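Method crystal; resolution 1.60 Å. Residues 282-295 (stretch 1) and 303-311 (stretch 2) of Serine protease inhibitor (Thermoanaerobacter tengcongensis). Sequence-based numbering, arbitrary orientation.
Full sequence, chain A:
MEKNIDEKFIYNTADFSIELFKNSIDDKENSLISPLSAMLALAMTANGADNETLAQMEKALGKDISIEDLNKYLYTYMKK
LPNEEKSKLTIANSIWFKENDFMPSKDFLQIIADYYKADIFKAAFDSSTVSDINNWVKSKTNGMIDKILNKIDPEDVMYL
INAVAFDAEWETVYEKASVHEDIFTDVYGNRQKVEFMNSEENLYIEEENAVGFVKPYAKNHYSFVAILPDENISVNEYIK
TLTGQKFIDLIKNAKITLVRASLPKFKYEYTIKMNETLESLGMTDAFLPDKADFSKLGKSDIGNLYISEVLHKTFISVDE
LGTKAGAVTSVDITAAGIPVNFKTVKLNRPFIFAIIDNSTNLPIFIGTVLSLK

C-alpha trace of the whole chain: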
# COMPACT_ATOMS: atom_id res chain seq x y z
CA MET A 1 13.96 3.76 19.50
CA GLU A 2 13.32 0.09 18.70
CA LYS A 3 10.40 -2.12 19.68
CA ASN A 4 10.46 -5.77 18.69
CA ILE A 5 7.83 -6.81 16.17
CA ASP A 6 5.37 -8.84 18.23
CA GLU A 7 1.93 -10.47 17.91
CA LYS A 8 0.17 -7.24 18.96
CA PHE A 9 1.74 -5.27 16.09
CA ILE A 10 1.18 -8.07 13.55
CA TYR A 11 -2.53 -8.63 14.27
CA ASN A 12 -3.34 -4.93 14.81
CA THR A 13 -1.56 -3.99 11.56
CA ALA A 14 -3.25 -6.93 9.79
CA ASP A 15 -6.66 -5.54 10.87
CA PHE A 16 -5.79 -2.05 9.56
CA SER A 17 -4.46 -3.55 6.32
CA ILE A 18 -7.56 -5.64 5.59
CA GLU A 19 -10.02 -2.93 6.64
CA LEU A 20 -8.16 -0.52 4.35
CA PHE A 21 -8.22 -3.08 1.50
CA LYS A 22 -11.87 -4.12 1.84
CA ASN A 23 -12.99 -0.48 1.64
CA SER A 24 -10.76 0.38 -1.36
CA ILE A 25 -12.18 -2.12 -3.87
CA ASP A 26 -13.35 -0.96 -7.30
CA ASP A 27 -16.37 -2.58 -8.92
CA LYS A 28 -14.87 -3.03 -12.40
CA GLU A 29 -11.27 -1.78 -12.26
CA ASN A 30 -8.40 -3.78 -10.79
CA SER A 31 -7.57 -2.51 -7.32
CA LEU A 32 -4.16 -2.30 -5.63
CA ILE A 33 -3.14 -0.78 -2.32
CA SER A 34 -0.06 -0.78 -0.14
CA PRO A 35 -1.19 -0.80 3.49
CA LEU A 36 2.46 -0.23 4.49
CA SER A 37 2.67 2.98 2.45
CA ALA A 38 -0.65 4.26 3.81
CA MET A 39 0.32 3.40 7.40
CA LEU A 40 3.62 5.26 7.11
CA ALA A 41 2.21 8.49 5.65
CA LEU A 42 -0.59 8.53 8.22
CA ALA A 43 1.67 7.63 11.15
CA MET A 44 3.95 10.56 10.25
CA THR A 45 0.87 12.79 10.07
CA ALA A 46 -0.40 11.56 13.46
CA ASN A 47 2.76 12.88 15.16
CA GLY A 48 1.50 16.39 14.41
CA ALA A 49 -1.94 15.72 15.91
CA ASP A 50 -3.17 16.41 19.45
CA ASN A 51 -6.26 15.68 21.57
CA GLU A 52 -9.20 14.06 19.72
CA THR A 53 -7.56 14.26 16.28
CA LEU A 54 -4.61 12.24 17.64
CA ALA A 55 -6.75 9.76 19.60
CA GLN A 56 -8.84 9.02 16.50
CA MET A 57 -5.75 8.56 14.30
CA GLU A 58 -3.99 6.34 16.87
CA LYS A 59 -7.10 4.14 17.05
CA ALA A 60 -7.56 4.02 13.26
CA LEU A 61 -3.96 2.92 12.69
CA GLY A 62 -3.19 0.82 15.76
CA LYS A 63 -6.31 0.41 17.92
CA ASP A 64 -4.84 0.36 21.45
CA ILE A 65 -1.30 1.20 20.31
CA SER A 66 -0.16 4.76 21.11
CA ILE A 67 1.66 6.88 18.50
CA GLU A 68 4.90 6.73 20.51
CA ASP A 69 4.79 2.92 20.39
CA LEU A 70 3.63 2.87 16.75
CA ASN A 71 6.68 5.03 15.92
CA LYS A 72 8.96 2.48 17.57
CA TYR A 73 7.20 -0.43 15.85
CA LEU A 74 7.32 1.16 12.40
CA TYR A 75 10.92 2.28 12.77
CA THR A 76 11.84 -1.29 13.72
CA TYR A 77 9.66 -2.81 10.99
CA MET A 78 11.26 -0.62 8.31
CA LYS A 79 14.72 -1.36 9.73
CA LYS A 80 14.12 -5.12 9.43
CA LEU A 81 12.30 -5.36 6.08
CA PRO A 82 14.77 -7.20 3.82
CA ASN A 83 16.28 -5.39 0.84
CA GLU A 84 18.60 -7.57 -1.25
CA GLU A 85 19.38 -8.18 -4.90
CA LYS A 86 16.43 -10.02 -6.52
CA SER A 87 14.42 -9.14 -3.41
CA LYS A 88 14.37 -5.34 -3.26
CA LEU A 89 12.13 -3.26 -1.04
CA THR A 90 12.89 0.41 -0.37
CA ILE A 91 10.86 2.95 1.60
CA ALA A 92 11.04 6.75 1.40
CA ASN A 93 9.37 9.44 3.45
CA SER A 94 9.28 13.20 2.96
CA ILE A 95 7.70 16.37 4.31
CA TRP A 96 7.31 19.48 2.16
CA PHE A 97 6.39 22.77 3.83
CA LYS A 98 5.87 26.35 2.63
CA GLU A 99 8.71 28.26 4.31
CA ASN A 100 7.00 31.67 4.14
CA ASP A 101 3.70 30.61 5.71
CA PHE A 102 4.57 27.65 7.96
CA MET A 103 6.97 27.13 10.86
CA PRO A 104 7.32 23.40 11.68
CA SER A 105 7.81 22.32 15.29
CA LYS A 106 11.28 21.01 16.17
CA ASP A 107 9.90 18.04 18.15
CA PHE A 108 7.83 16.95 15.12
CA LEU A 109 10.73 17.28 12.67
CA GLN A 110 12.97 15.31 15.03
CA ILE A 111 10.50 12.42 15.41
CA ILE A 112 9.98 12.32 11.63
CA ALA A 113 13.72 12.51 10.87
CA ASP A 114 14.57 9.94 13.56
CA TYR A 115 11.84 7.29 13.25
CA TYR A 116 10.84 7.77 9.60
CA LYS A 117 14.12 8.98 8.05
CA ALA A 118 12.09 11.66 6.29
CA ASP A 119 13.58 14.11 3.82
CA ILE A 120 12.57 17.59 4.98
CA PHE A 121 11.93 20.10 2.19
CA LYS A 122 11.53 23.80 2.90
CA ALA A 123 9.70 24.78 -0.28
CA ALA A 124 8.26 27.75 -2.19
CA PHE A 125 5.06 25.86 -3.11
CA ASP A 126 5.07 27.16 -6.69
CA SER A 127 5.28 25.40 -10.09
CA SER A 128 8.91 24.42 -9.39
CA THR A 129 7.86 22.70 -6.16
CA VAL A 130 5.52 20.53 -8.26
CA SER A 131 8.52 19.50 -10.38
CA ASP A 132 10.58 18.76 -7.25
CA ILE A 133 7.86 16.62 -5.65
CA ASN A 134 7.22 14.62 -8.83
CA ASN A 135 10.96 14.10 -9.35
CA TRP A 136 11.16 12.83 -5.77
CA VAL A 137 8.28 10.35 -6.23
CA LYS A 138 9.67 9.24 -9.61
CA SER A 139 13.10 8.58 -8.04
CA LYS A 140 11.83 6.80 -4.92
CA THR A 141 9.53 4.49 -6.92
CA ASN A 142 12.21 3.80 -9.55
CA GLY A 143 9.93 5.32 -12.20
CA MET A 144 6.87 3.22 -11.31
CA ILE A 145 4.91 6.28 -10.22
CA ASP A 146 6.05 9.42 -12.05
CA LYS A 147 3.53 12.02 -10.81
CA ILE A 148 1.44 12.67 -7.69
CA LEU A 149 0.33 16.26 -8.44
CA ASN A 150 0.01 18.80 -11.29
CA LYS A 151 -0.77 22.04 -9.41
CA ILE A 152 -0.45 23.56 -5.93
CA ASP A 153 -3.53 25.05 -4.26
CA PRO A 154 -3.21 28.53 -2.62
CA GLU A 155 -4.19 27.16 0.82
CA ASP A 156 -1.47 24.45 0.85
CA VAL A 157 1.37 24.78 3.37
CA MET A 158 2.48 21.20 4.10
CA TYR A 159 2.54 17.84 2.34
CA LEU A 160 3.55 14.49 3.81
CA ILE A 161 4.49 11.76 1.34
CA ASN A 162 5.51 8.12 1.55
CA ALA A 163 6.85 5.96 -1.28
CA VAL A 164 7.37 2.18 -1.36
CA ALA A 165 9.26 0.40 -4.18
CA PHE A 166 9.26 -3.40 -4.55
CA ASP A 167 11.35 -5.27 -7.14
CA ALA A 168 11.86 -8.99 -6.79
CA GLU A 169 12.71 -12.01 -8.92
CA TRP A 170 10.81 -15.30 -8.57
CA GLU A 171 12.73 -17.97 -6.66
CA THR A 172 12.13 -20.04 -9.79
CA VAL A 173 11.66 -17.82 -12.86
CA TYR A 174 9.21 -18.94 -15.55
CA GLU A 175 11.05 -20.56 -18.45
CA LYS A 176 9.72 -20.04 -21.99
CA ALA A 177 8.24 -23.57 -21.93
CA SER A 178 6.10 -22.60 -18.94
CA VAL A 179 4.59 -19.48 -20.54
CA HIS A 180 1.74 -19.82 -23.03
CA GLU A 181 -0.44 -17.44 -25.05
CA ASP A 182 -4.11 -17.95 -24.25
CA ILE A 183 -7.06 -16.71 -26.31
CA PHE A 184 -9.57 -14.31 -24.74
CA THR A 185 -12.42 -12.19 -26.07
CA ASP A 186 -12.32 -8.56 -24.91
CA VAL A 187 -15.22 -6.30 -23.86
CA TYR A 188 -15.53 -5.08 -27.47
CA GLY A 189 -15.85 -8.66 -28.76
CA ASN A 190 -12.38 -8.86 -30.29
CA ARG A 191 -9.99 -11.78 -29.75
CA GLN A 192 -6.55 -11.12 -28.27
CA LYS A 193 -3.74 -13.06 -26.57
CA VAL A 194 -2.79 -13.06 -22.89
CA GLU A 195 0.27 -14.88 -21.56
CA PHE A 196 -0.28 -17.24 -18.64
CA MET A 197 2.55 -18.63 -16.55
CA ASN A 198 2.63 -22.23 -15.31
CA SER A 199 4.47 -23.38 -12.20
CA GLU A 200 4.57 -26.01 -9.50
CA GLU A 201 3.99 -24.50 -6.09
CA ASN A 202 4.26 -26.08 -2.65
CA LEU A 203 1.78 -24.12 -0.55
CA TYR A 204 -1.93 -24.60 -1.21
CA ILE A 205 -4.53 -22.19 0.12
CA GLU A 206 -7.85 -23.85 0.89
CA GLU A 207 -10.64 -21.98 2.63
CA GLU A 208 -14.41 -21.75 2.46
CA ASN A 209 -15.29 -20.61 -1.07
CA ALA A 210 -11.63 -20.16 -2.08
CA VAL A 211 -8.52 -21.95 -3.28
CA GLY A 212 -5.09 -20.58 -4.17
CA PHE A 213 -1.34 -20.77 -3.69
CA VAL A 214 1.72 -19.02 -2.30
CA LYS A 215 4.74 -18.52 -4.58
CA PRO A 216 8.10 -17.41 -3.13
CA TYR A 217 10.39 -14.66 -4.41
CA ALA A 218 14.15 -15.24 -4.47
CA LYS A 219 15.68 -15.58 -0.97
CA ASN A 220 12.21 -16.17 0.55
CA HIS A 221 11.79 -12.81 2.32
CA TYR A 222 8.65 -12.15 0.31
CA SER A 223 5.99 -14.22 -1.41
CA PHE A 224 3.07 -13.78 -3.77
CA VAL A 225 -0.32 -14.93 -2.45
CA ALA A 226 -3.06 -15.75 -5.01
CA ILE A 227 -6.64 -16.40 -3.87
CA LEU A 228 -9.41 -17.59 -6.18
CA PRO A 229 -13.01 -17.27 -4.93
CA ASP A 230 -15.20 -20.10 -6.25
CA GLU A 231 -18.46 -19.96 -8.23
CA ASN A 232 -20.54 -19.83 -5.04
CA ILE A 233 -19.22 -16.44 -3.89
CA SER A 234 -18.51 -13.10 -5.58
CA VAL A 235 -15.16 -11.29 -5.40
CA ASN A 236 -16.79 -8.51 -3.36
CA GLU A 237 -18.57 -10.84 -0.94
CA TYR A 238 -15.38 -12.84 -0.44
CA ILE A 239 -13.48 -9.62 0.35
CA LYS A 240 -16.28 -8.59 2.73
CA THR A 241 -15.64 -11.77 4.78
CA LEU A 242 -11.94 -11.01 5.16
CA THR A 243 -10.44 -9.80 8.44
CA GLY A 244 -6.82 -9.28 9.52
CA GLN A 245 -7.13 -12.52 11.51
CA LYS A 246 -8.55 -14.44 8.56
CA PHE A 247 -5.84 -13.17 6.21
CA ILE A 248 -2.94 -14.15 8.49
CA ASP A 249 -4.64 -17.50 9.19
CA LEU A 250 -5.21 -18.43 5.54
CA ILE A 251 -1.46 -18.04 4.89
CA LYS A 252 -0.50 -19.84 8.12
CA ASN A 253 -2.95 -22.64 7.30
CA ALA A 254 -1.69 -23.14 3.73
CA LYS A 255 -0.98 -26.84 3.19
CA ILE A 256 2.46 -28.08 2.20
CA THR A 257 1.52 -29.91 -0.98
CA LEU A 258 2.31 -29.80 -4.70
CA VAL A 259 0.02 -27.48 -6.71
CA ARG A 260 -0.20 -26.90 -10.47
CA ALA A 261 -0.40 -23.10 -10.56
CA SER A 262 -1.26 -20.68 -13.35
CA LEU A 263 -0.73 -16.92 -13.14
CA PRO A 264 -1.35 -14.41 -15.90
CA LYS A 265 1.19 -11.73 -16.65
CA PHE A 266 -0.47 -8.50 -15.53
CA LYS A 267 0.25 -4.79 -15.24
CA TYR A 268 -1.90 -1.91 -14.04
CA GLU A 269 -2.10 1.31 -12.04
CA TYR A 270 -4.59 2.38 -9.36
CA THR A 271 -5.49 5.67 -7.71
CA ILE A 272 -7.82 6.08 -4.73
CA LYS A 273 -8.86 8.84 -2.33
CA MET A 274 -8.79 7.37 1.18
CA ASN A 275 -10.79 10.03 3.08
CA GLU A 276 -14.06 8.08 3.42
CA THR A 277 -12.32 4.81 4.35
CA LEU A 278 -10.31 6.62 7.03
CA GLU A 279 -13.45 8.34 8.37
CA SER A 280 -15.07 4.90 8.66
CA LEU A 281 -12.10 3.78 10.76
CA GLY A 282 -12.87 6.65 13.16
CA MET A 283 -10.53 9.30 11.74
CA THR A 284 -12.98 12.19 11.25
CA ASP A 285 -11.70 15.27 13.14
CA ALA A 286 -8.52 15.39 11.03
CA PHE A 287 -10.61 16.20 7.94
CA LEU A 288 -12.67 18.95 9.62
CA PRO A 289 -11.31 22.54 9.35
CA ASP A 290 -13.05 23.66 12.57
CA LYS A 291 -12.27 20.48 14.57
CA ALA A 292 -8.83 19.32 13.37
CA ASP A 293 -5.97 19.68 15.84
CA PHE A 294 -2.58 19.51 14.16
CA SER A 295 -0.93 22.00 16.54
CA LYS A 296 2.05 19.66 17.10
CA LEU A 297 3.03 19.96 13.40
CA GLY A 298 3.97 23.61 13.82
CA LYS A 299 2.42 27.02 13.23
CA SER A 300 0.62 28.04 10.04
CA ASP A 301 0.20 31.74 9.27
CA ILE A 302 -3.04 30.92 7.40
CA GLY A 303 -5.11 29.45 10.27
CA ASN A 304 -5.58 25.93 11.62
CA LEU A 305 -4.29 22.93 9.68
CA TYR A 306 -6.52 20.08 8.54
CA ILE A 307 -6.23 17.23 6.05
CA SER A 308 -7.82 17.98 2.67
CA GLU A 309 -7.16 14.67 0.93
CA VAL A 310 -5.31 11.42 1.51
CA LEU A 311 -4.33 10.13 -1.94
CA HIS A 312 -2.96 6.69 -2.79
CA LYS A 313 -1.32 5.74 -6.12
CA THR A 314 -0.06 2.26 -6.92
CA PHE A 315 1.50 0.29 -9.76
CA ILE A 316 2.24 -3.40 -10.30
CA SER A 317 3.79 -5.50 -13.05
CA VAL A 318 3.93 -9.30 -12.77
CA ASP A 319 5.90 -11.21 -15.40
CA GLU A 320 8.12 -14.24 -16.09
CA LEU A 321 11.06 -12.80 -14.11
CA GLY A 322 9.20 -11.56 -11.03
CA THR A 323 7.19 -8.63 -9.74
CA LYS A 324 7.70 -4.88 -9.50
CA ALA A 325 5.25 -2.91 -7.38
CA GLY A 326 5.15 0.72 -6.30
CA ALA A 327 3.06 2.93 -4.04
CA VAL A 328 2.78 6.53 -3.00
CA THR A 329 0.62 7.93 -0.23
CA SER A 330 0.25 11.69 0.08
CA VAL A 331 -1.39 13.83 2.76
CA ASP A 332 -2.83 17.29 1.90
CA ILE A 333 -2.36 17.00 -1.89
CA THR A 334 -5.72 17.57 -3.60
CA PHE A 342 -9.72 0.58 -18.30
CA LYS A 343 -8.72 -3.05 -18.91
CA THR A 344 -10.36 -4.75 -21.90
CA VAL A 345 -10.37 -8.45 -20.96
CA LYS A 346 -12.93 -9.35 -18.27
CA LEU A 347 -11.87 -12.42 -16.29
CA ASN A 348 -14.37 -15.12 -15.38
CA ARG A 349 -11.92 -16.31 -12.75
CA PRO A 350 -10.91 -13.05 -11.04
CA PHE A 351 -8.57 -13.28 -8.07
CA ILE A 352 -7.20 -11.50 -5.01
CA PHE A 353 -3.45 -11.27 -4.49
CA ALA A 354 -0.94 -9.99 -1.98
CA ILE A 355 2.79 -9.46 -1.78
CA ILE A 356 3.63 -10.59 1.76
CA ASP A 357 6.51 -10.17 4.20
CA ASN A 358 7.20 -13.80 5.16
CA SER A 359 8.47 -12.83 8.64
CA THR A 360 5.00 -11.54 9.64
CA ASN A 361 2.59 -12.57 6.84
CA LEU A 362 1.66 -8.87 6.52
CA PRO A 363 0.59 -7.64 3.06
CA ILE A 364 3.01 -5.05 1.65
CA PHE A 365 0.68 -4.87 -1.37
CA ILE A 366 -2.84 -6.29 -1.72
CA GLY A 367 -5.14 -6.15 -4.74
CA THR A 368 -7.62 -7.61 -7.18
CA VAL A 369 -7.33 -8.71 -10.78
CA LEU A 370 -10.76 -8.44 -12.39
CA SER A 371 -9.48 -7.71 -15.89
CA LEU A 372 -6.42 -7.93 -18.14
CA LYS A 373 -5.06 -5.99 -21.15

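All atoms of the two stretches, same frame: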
# COMPACT_ATOMS: atom_id res chain seq x y z
N GLY A 282 -12.75 5.77 12.00
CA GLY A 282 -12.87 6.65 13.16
C GLY A 282 -12.11 7.96 13.05
O GLY A 282 -12.23 8.83 13.92
N MET A 283 -11.33 8.10 11.98
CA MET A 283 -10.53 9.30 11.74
C MET A 283 -11.37 10.36 11.01
O MET A 283 -11.40 10.41 9.78
CB MET A 283 -9.27 8.95 10.95
CG MET A 283 -8.33 10.10 10.68
SD MET A 283 -6.94 9.56 9.67
CE MET A 283 -6.50 11.11 8.89
N THR A 284 -12.05 11.20 11.79
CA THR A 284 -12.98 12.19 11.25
C THR A 284 -12.54 13.63 11.50
O THR A 284 -12.55 14.46 10.59
CB THR A 284 -14.42 11.98 11.79
OG1 THR A 284 -14.40 12.04 13.22
CG2 THR A 284 -14.97 10.63 11.34
N ASP A 285 -12.13 13.92 12.74
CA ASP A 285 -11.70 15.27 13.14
C ASP A 285 -10.60 15.83 12.25
O ASP A 285 -10.61 17.01 11.94
CB ASP A 285 -11.23 15.28 14.60
CG ASP A 285 -12.37 15.36 15.59
OD1 ASP A 285 -13.51 14.97 15.24
OD2 ASP A 285 -12.13 15.82 16.73
N ALA A 286 -9.66 14.97 11.85
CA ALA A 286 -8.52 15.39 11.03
C ALA A 286 -8.94 16.06 9.72
O ALA A 286 -8.21 16.91 9.19
CB ALA A 286 -7.63 14.19 10.74
N PHE A 287 -10.10 15.68 9.21
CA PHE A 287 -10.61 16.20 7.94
C PHE A 287 -11.49 17.44 8.09
O PHE A 287 -11.90 18.04 7.10
CB PHE A 287 -11.36 15.10 7.17
CG PHE A 287 -10.52 13.90 6.84
CD1 PHE A 287 -10.60 12.74 7.61
CD2 PHE A 287 -9.63 13.93 5.77
CE1 PHE A 287 -9.82 11.62 7.30
CE2 PHE A 287 -8.84 12.82 5.45
CZ PHE A 287 -8.94 11.67 6.22
N LEU A 288 -11.77 17.82 9.34
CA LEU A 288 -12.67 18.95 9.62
C LEU A 288 -11.87 20.21 9.95
O LEU A 288 -11.12 20.23 10.92
CB LEU A 288 -13.61 18.61 10.79
CG LEU A 288 -14.46 17.33 10.74
CD1 LEU A 288 -15.20 17.14 12.05
CD2 LEU A 288 -15.43 17.34 9.57
N PRO A 289 -12.03 21.28 9.13
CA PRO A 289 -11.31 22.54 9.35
C PRO A 289 -11.51 23.15 10.74
O PRO A 289 -10.55 23.67 11.32
CB PRO A 289 -11.88 23.47 8.27
CG PRO A 289 -13.12 22.80 7.76
CD PRO A 289 -12.89 21.34 7.93
N ASP A 290 -12.72 23.06 11.27
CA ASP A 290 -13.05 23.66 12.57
C ASP A 290 -12.76 22.74 13.77
O ASP A 290 -12.78 23.20 14.92
CB ASP A 290 -14.52 24.11 12.59
N LYS A 291 -12.50 21.46 13.50
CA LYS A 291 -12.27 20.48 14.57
C LYS A 291 -10.84 19.95 14.62
O LYS A 291 -10.35 19.59 15.70
CB LYS A 291 -13.27 19.32 14.46
CG LYS A 291 -14.65 19.62 15.01
N ALA A 292 -10.18 19.88 13.47
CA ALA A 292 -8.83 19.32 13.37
C ALA A 292 -7.83 20.00 14.29
O ALA A 292 -7.79 21.23 14.38
CB ALA A 292 -8.32 19.34 11.94
N ASP A 293 -7.02 19.19 14.96
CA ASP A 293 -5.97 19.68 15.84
C ASP A 293 -4.63 19.11 15.39
O ASP A 293 -4.26 18.00 15.77
CB ASP A 293 -6.26 19.31 17.30
CG ASP A 293 -5.31 19.99 18.28
OD1 ASP A 293 -4.17 20.34 17.90
OD2 ASP A 293 -5.71 20.16 19.45
N PHE A 294 -3.92 19.87 14.57
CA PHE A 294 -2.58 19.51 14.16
C PHE A 294 -1.56 20.53 14.68
O PHE A 294 -0.60 20.88 13.98
CB PHE A 294 -2.50 19.34 12.64
CG PHE A 294 -3.13 18.08 12.15
CD1 PHE A 294 -4.38 18.10 11.54
CD2 PHE A 294 -2.49 16.85 12.30
CE1 PHE A 294 -4.98 16.94 11.09
CE2 PHE A 294 -3.08 15.67 11.86
CZ PHE A 294 -4.33 15.72 11.25
N SER A 295 -1.76 20.97 15.92
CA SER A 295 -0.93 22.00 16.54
C SER A 295 0.52 21.55 16.77
O SER A 295 1.43 22.38 16.83
CB SER A 295 -1.56 22.47 17.86
OG SER A 295 -1.81 21.38 18.72
N GLY A 303 -4.09 30.11 9.46
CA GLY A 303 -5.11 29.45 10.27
C GLY A 303 -4.78 28.02 10.63
O GLY A 303 -3.65 27.57 10.43
N ASN A 304 -5.77 27.30 11.16
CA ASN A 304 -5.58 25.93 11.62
C ASN A 304 -5.45 24.91 10.49
O ASN A 304 -6.17 24.98 9.49
CB ASN A 304 -6.70 25.51 12.58
CG ASN A 304 -6.56 26.13 13.96
OD1 ASN A 304 -5.68 26.96 14.21
ND2 ASN A 304 -7.42 25.72 14.88
N LEU A 305 -4.53 23.97 10.67
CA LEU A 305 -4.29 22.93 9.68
C LEU A 305 -5.28 21.79 9.79
O LEU A 305 -5.68 21.40 10.88
CB LEU A 305 -2.85 22.41 9.79
CG LEU A 305 -1.73 23.35 9.34
CD1 LEU A 305 -0.47 22.55 9.10
CD2 LEU A 305 -2.12 24.11 8.08
N TYR A 306 -5.67 21.27 8.63
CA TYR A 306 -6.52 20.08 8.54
C TYR A 306 -6.18 19.33 7.26
O TYR A 306 -5.64 19.91 6.32
CB TYR A 306 -8.01 20.47 8.57
CG TYR A 306 -8.50 21.22 7.35
CD1 TYR A 306 -9.14 20.55 6.31
CD2 TYR A 306 -8.34 22.61 7.24
CE1 TYR A 306 -9.60 21.23 5.18
CE2 TYR A 306 -8.80 23.30 6.12
CZ TYR A 306 -9.43 22.61 5.10
OH TYR A 306 -9.88 23.29 4.00
N ILE A 307 -6.49 18.04 7.23
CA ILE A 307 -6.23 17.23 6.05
C ILE A 307 -7.32 17.45 5.00
O ILE A 307 -8.51 17.30 5.29
CB ILE A 307 -6.10 15.73 6.39
CG1 ILE A 307 -4.96 15.51 7.39
CG2 ILE A 307 -5.88 14.91 5.11
CD1 ILE A 307 -4.86 14.11 7.94
N SER A 308 -6.90 17.82 3.80
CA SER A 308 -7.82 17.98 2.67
C SER A 308 -8.09 16.63 2.03
O SER A 308 -9.24 16.19 1.97
CB SER A 308 -7.25 18.97 1.65
OG SER A 308 -5.96 18.58 1.23
N GLU A 309 -7.03 15.98 1.56
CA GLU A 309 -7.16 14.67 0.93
C GLU A 309 -6.01 13.74 1.30
O GLU A 309 -4.87 14.19 1.47
CB GLU A 309 -7.23 14.79 -0.59
CG GLU A 309 -8.53 15.42 -1.13
CD GLU A 309 -8.72 15.20 -2.62
OE1 GLU A 309 -7.83 14.60 -3.26
OE2 GLU A 309 -9.76 15.65 -3.15
N VAL A 310 -6.33 12.46 1.44
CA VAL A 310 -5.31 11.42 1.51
C VAL A 310 -5.41 10.65 0.19
O VAL A 310 -6.43 10.02 -0.10
CB VAL A 310 -5.51 10.48 2.73
CG1 VAL A 310 -4.49 9.35 2.72
CG2 VAL A 310 -5.42 11.27 4.03
N LEU A 311 -4.35 10.74 -0.61
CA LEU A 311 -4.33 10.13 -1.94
C LEU A 311 -3.34 8.98 -1.99
O LEU A 311 -2.25 9.07 -1.44
CB LEU A 311 -3.99 11.18 -3.00
CG LEU A 311 -4.13 10.84 -4.49
CD1 LEU A 311 -5.59 10.66 -4.89
CD2 LEU A 311 -3.46 11.91 -5.34
O HOH W 1 -11.05 17.74 4.55
O HOH W 2 -4.62 22.37 13.30

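A single direct hydrogen bond joins the two stretches: Ile307 N donates to Ala286 O at 2.8 Å, nearly straight at 161°. Ala286 lies in a short 3-10 segment, 285-287, and its carbonyl is free to accept this bond. The backbones also meet where Phe287 CA approaches Ile307 O at 3.6 Å, a CA-H...O contact.

Two waters extend this polar seam. Water 1 donates to Phe287 O and to Ile307 O, 2.7 Å from each, linking two acceptors that could not bond each other; water 2 spans the gap between Phe294 N (2.9 Å, water accepts) and Leu305 O (2.8 Å, water donates), so main-chain groups on both stretches find partners.

Around these bonds the contact is apolar, and Ile307 is its hub. Its CB points toward stretch 1, and the m, t rotamer carries CD1 to within 3.5 Å of Met283 CE, 3.7 Å of Phe294 CZ and 3.9 Å of Ala286 CB. Its other branch, CG2, packs 3.6 Å from Phe287 CE2; a beta-branched residue can thus pack against two sets of neighbours at once. Met283, extended through all three chi angles, is long and flexible enough to reach this cluster. The CA-to-CB bond of Phe287 points away overall, yet its ring comes nearer, with Val310 CG2 4.0 Å from CE2 at the ring edge. The CA-to-CB bond of Phe294 points toward stretch 2, and its CB lies 4.2 Å from Leu305 CB.

A small residue suits the close approach at Ala292: its CB lies 3.5 Å from Leu305 O and 3.6 Å from Tyr306 CB, occupying a buried position with just a methyl group.

At the more exposed margin, Pro289 covers one face of the Tyr306 ring. Its CB sits 3.9 Å from the centroid of that ring, 17° off the normal, a CH-pi contact suited to proline's compact, rigid ring and tyrosine's broad aromatic surface.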